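Long-range contacts in probable chemoreceptor (Methyl-accepting chemotaxis) transmembrane protein (Rhizobium meliloti, PDB 6D8V), which probably acts as a transmembrane chemotaxis receptor whose sensory domain binds quaternary ammonium compounds such as proline betaine (1,1-dimethyl-prolinium): residues G53-L58 and P101-D106; N94-F99 and T115-Y120. All blocks are in the same frame, centred on the assembly; numbering follows the deposited sequence.

Interaction 1: G53-L58 and P101-D106; sequences GAINLL and PYWSKD. With PBE (1,1-dimethyl-prolinium), chain C.
Ile55 and Leu58, one helical turn apart, receive Pro101 between them and make the apolar centre where the helix meets the strand. CG1 of Ile55 lies 3.6 Å from CB of Pro101, the side chains crossing at about a right angle, while CD1 of Leu58 approaches that same CB at 4.1 Å. Further along, the indole of Trp103 continues the apolar surface: CG2 of Ile55 is 4.0 Å from its CZ2, and CB of Leu58 is also 4.0 Å from its CD1. The two branches of Ile55 thus divide the work. With chi1 at -74°, CG1 sits beside the backbone N and faces the proline, whereas CG2 is left for the tryptophan.

The polar edge is a single hydrogen bond, from Trp103 NE1 to the helix carbonyl Ile55 O, 3.1 Å long with an N-H...O angle of 156°. The donor stands above the carbonyl plane, and the oxygen sits at the N-H edge of the indole, slightly tilted from its plane. The mainly apolar indole is thereby tied to the helix backbone as well.

Between Pro101 and Trp103, Tyr102 points the other way, as expected along a strand. CE of the bound dimethyl-prolinium lies 3.5 Å above the centre of its ring, and CB of Ser104 covers the opposite face nearer the rim. The second methyl, CF, comes within 3.2 Å of Tyr102 OH.

Segment axes 8.8 Å apart and inclined by only 25° describe a helix laid almost along a strand. One face of the strand carries helix 51-58 while the other lines the ligand site. This division is consistent with the PDC sensor fold of the Cache clan, with an aromatic-rich pocket for a quaternary ammonium ligand.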
loop_
_atom_site.group_PDB
_atom_site.type_symbol
_atom_site.label_atom_id
_atom_site.label_comp_id
_atom_site.label_asym_id
_atom_site.label_seq_id
_atom_site.Cartn_x
_atom_site.Cartn_y
_atom_site.Cartn_z
ATOM N N GLY A 53 -10.183 -20.187 -13.876
ATOM C CA GLY A 53 -11.118 -19.116 -13.574
ATOM C C GLY A 53 -10.666 -18.206 -12.448
ATOM O O GLY A 53 -10.959 -17.006 -12.459
ATOM N N ALA A 54 -9.965 -18.753 -11.453
ATOM C CA ALA A 54 -9.424 -17.892 -10.407
ATOM C C ALA A 54 -8.623 -16.746 -11.013
ATOM O O ALA A 54 -8.714 -15.603 -10.552
ATOM C CB ALA A 54 -8.565 -18.702 -9.436
ATOM N N ILE A 55 -7.852 -17.027 -12.068
ATOM C CA ILE A 55 -7.127 -15.964 -12.762
ATOM C C ILE A 55 -8.100 -14.994 -13.424
ATOM O O ILE A 55 -7.965 -13.774 -13.281
ATOM C CB ILE A 55 -6.131 -16.554 -13.778
ATOM C CG1 ILE A 55 -4.921 -17.163 -13.058
ATOM C CG2 ILE A 55 -5.660 -15.482 -14.748
ATOM C CD1 ILE A 55 -4.842 -18.670 -13.129
ATOM N N ASN A 56 -9.089 -15.511 -14.162
ATOM C CA ASN A 56 -10.114 -14.645 -14.741
ATOM C C ASN A 56 -10.677 -13.686 -13.698
ATOM O O ASN A 56 -10.646 -12.462 -13.880
ATOM C CB ASN A 56 -11.237 -15.487 -15.354
ATOM C CG ASN A 56 -12.296 -14.641 -16.060
ATOM O OD1 ASN A 56 -12.036 -13.511 -16.471
ATOM N ND2 ASN A 56 -13.496 -15.195 -16.204
ATOM N N LEU A 57 -11.182 -14.226 -12.584
ATOM C CA LEU A 57 -11.839 -13.387 -11.587
ATOM C C LEU A 57 -10.880 -12.365 -10.988
ATOM O O LEU A 57 -11.283 -11.238 -10.679
ATOM C CB LEU A 57 -12.441 -14.252 -10.482
ATOM C CG LEU A 57 -13.454 -15.300 -10.914
ATOM C CD1 LEU A 57 -13.946 -16.098 -9.713
ATOM C CD2 LEU A 57 -14.613 -14.649 -11.656
ATOM N N LEU A 58 -9.614 -12.742 -10.797
ATOM C CA LEU A 58 -8.664 -11.854 -10.139
ATOM C C LEU A 58 -8.480 -10.539 -10.886
ATOM O O LEU A 58 -8.064 -9.546 -10.282
ATOM C CB LEU A 58 -7.317 -12.559 -9.987
ATOM C CG LEU A 58 -6.685 -12.582 -8.594
ATOM C CD1 LEU A 58 -5.300 -13.218 -8.650
ATOM C CD2 LEU A 58 -6.608 -11.189 -8.011
ATOM N N PRO A 101 -0.743 -16.189 -9.497
ATOM C CA PRO A 101 -1.200 -15.261 -10.538
ATOM C C PRO A 101 -1.034 -13.816 -10.105
ATOM O O PRO A 101 -1.140 -13.479 -8.923
ATOM C CB PRO A 101 -2.688 -15.605 -10.701
ATOM C CG PRO A 101 -2.956 -16.775 -9.794
ATOM C CD PRO A 101 -1.868 -16.801 -8.775
ATOM N N TYR A 102 -0.798 -12.948 -11.088
ATOM C CA TYR A 102 -0.565 -11.539 -10.777
ATOM C C TYR A 102 -0.957 -10.676 -11.968
ATOM O O TYR A 102 -0.264 -10.678 -12.990
ATOM C CB TYR A 102 0.891 -11.312 -10.398
ATOM C CG TYR A 102 1.201 -9.882 -10.022
ATOM C CD1 TYR A 102 0.228 -9.065 -9.460
ATOM C CD2 TYR A 102 2.470 -9.353 -10.224
ATOM C CE1 TYR A 102 0.512 -7.759 -9.116
ATOM C CE2 TYR A 102 2.760 -8.051 -9.883
ATOM C CZ TYR A 102 1.781 -7.256 -9.331
ATOM O OH TYR A 102 2.076 -5.955 -8.990
ATOM N N TRP A 103 -2.044 -9.926 -11.824
ATOM C CA TRP A 103 -2.394 -8.877 -12.771
ATOM C C TRP A 103 -1.789 -7.559 -12.307
ATOM O O TRP A 103 -1.938 -7.181 -11.143
ATOM C CB TRP A 103 -3.912 -8.740 -12.904
ATOM C CG TRP A 103 -4.580 -9.900 -13.578
ATOM C CD1 TRP A 103 -5.242 -10.929 -12.975
ATOM C CD2 TRP A 103 -4.655 -10.147 -14.989
ATOM N NE1 TRP A 103 -5.726 -11.800 -13.922
ATOM C CE2 TRP A 103 -5.377 -11.343 -15.165
ATOM C CE3 TRP A 103 -4.178 -9.472 -16.119
ATOM C CZ2 TRP A 103 -5.635 -11.878 -16.424
ATOM C CZ3 TRP A 103 -4.437 -10.005 -17.366
ATOM C CH2 TRP A 103 -5.158 -11.196 -17.509
ATOM N N SER A 104 -1.110 -6.867 -13.218
ATOM C CA SER A 104 -0.420 -5.626 -12.895
ATOM C C SER A 104 -0.464 -4.709 -14.106
ATOM O O SER A 104 -0.860 -5.110 -15.204
ATOM C CB SER A 104 1.028 -5.889 -12.479
ATOM O OG SER A 104 1.739 -6.533 -13.528
ATOM N N LYS A 105 -0.047 -3.468 -13.903
ATOM C CA LYS A 105 0.107 -2.536 -15.005
ATOM C C LYS A 105 1.544 -2.556 -15.513
ATOM O O LYS A 105 2.491 -2.821 -14.768
ATOM C CB LYS A 105 -0.285 -1.119 -14.592
ATOM C CG LYS A 105 -1.644 -1.043 -13.939
ATOM C CD LYS A 105 -2.496 0.073 -14.517
ATOM C CE LYS A 105 -3.826 0.123 -13.795
ATOM N NZ LYS A 105 -3.620 0.371 -12.336
ATOM N N ASP A 106 1.690 -2.293 -16.799
ATOM C CA ASP A 106 2.986 -2.251 -17.442
ATOM C C ASP A 106 3.393 -0.790 -17.656
ATOM O O ASP A 106 2.753 0.129 -17.125
ATOM C CB ASP A 106 2.925 -3.048 -18.748
ATOM C CG ASP A 106 2.025 -2.399 -19.773
ATOM O OD1 ASP A 106 1.288 -1.463 -19.402
ATOM O OD2 ASP A 106 2.062 -2.811 -20.951
HETATM N N PBE C . 3.313 -8.823 -5.730
HETATM C CD PBE C . 2.606 -9.101 -4.666
HETATM C CA PBE C . 4.717 -8.773 -5.152
HETATM C CB PBE C . 4.718 -10.040 -4.207
HETATM C CG PBE C . 3.527 -10.142 -3.798
HETATM C CE PBE C . 3.154 -9.899 -6.732
HETATM C CF PBE C . 2.922 -7.513 -6.285
HETATM C C PBE C . 5.809 -8.812 -6.098
HETATM O O PBE C . 6.966 -9.109 -5.691
HETATM O OXT PBE C . 5.632 -8.528 -7.312
#

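Interaction 2: N94-F99 and T115-Y120; sequences NADGAF and TFKADY. With PBE (1,1-dimethyl-prolinium), chain C.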
loop_
_atom_site.group_PDB
_atom_site.type_symbol
_atom_site.label_atom_id
_atom_site.label_comp_id
_atom_site.label_asym_id
_atom_site.label_seq_id
_atom_site.Cartn_x
_atom_site.Cartn_y
_atom_site.Cartn_z
ATOM N N ASN A 94 4.877 -20.176 -11.293
ATOM C CA ASN A 94 6.203 -19.583 -11.217
ATOM C C ASN A 94 7.275 -20.662 -11.394
ATOM O O ASN A 94 6.986 -21.860 -11.458
ATOM C CB ASN A 94 6.385 -18.851 -9.885
ATOM C CG ASN A 94 6.368 -19.795 -8.695
ATOM O OD1 ASN A 94 5.975 -20.954 -8.817
ATOM N ND2 ASN A 94 6.792 -19.302 -7.537
ATOM N N ALA A 95 8.533 -20.218 -11.478
ATOM C CA ALA A 95 9.638 -21.163 -11.611
ATOM C C ALA A 95 9.696 -22.121 -10.427
ATOM O O ALA A 95 10.122 -23.270 -10.580
ATOM N N ASP A 96 9.274 -21.672 -9.243
ATOM C CA ASP A 96 9.281 -22.523 -8.060
ATOM C C ASP A 96 8.226 -23.618 -8.121
ATOM O O ASP A 96 8.342 -24.612 -7.395
ATOM C CB ASP A 96 9.082 -21.670 -6.800
ATOM C CG ASP A 96 10.230 -20.695 -6.559
ATOM O OD1 ASP A 96 10.193 -19.567 -7.097
ATOM O OD2 ASP A 96 11.172 -21.062 -5.826
ATOM N N GLY A 97 7.214 -23.470 -8.970
ATOM C CA GLY A 97 6.136 -24.438 -9.038
ATOM C C GLY A 97 5.024 -24.161 -8.042
ATOM O O GLY A 97 4.660 -25.038 -7.255
ATOM N N ALA A 98 4.469 -22.951 -8.066
ATOM C CA ALA A 98 3.425 -22.586 -7.121
ATOM C C ALA A 98 2.430 -21.657 -7.802
ATOM O O ALA A 98 2.810 -20.833 -8.638
ATOM C CB ALA A 98 4.011 -21.922 -5.871
ATOM N N PHE A 99 1.158 -21.794 -7.434
ATOM C CA PHE A 99 0.087 -21.008 -8.044
ATOM C C PHE A 99 0.208 -19.561 -7.584
ATOM O O PHE A 99 -0.140 -19.225 -6.452
ATOM C CB PHE A 99 -1.273 -21.596 -7.687
ATOM C CG PHE A 99 -2.425 -20.902 -8.356
ATOM C CD1 PHE A 99 -2.374 -20.596 -9.708
ATOM C CD2 PHE A 99 -3.562 -20.564 -7.637
ATOM C CE1 PHE A 99 -3.431 -19.960 -10.331
ATOM C CE2 PHE A 99 -4.623 -19.928 -8.255
ATOM C CZ PHE A 99 -4.560 -19.625 -9.604
ATOM N N THR A 115 3.865 -13.249 -12.762
ATOM C CA THR A 115 3.976 -14.306 -11.767
ATOM C C THR A 115 5.155 -13.967 -10.873
ATOM O O THR A 115 6.098 -13.299 -11.304
ATOM C CB THR A 115 4.156 -15.690 -12.400
ATOM O OG1 THR A 115 3.039 -15.979 -13.250
ATOM C CG2 THR A 115 4.240 -16.755 -11.319
ATOM N N PHE A 116 5.084 -14.419 -9.624
ATOM C CA PHE A 116 6.040 -14.010 -8.606
ATOM C C PHE A 116 6.415 -15.206 -7.742
ATOM O O PHE A 116 5.786 -16.267 -7.799
ATOM C CB PHE A 116 5.474 -12.877 -7.748
ATOM C CG PHE A 116 4.148 -13.198 -7.118
ATOM C CD1 PHE A 116 2.975 -13.123 -7.854
ATOM C CD2 PHE A 116 4.074 -13.559 -5.786
ATOM C CE1 PHE A 116 1.754 -13.415 -7.272
ATOM C CE2 PHE A 116 2.859 -13.850 -5.199
ATOM C CZ PHE A 116 1.696 -13.780 -5.942
ATOM N N LYS A 117 7.459 -15.021 -6.937
ATOM C CA LYS A 117 7.939 -16.071 -6.052
ATOM C C LYS A 117 7.134 -16.097 -4.758
ATOM O O LYS A 117 6.709 -15.060 -4.242
ATOM C CB LYS A 117 9.426 -15.883 -5.729
ATOM C CG LYS A 117 9.918 -16.812 -4.620
ATOM C CD LYS A 117 11.359 -16.551 -4.213
ATOM C CE LYS A 117 11.774 -17.500 -3.090
ATOM N NZ LYS A 117 13.232 -17.442 -2.776
ATOM N N ALA A 118 6.943 -17.306 -4.228
ATOM C CA ALA A 118 6.134 -17.510 -3.026
ATOM C C ALA A 118 7.007 -17.326 -1.786
ATOM O O ALA A 118 7.424 -18.282 -1.127
ATOM C CB ALA A 118 5.481 -18.886 -3.054
ATOM N N ASP A 119 7.270 -16.059 -1.455
ATOM C CA ASP A 119 8.106 -15.709 -0.304
ATOM C C ASP A 119 7.205 -15.591 0.921
ATOM O O ASP A 119 6.766 -14.502 1.292
ATOM C CB ASP A 119 8.879 -14.425 -0.575
ATOM C CG ASP A 119 9.925 -14.140 0.484
ATOM O OD1 ASP A 119 10.079 -14.976 1.400
ATOM O OD2 ASP A 119 10.597 -13.089 0.402
ATOM N N TYR A 120 6.941 -16.737 1.564
ATOM C CA TYR A 120 5.995 -16.787 2.678
ATOM C C TYR A 120 6.425 -15.916 3.854
ATOM O O TYR A 120 5.569 -15.443 4.611
ATOM C CB TYR A 120 5.807 -18.231 3.151
ATOM C CG TYR A 120 5.100 -19.130 2.160
ATOM C CD1 TYR A 120 4.436 -18.601 1.063
ATOM C CD2 TYR A 120 5.092 -20.513 2.326
ATOM C CE1 TYR A 120 3.788 -19.419 0.155
ATOM C CE2 TYR A 120 4.445 -21.342 1.420
ATOM C CZ TYR A 120 3.796 -20.786 0.337
ATOM O OH TYR A 120 3.151 -21.593 -0.572
HETATM N N PBE C . 3.313 -8.823 -5.730
HETATM C CD PBE C . 2.606 -9.101 -4.666
HETATM C CA PBE C . 4.717 -8.773 -5.152
HETATM C CB PBE C . 4.718 -10.040 -4.207
HETATM C CG PBE C . 3.527 -10.142 -3.798
HETATM C CE PBE C . 3.154 -9.899 -6.732
HETATM C CF PBE C . 2.922 -7.513 -6.285
HETATM C C PBE C . 5.809 -8.812 -6.098
HETATM O O PBE C . 6.966 -9.109 -5.691
HETATM O OXT PBE C . 5.632 -8.528 -7.312
#
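Asn94 and Thr115 meet through carbon: CB of the asparagine lies 3.3 Å from CG2 of the threonine, whose methyl is anti to its own backbone N. Asn94 opens a type I beta turn ending at Gly97, and the contact sets this turn against the irregular chain leading out of the end of strand 111-115.

The asparagine amide works in two directions. A chi1 of 66° places CG in the crowded position between the backbone N and the carbonyl carbon, and the two ends of the amide serve different segments. OD1 turns back into its own loop and accepts a hydrogen bond from Ala98 N, the donor tilted 22° from the amide carbonyl plane. ND2 reaches across to Phe116 O, 3.2 Å away, in a weak bond with an N-H...O angle of only 128°. That oxygen also has a hydrogen bond with the hydroxyl of Thr100, so it does not rely on the weak amide bond for a partner.

Nearer the surface, Asp96 and Lys117 cross obliquely. OD1 of Asp96 lies 3.7 Å from CG of Lys117, but the lysine chain runs on extended, leaving OD2 and NZ 5.2 Å apart. The approach is one of carboxylate to methylene, with opposite charges that may attract weakly but whose charged atoms do not meet. Away from this pair, CB of Ala98 touches CB of Ala118 at 4.4 Å.

Phe116 turns its CB away from the beta turn, and its ring leans instead against Trp72 and Ala74 of strand 70-75. While its carbonyl faces Asn94, its ring serves the ligand pocket: methyl CE of dimethyl-prolinium stands over one face, offset toward the rim, 3.4 Å from CD1 of Phe116.

In the fold
Both contacts lie in the PDC sensor region and touch the same ligand, yet they differ in depth and chemistry. Interaction 1 is a buried seam between regular elements, a helix and a sheet strand, dominated by carbon with one side-chain-to-backbone bond at its edge. Interaction 2 is partly buried and joins two loops, relying on an amide and small methyls, with an exposed carboxylate set against lysine methylenes. The loops lead into or out of the sheet: 94-99 runs toward strand 101-105, whereas the segment 115-120 leads out of the end of its neighbour 111-115. The contacts also interlock, Ile55 CD1 packing on Phe99 and Tyr102 CB on Phe116, and each contributes an aromatic ring to the ligand pocket.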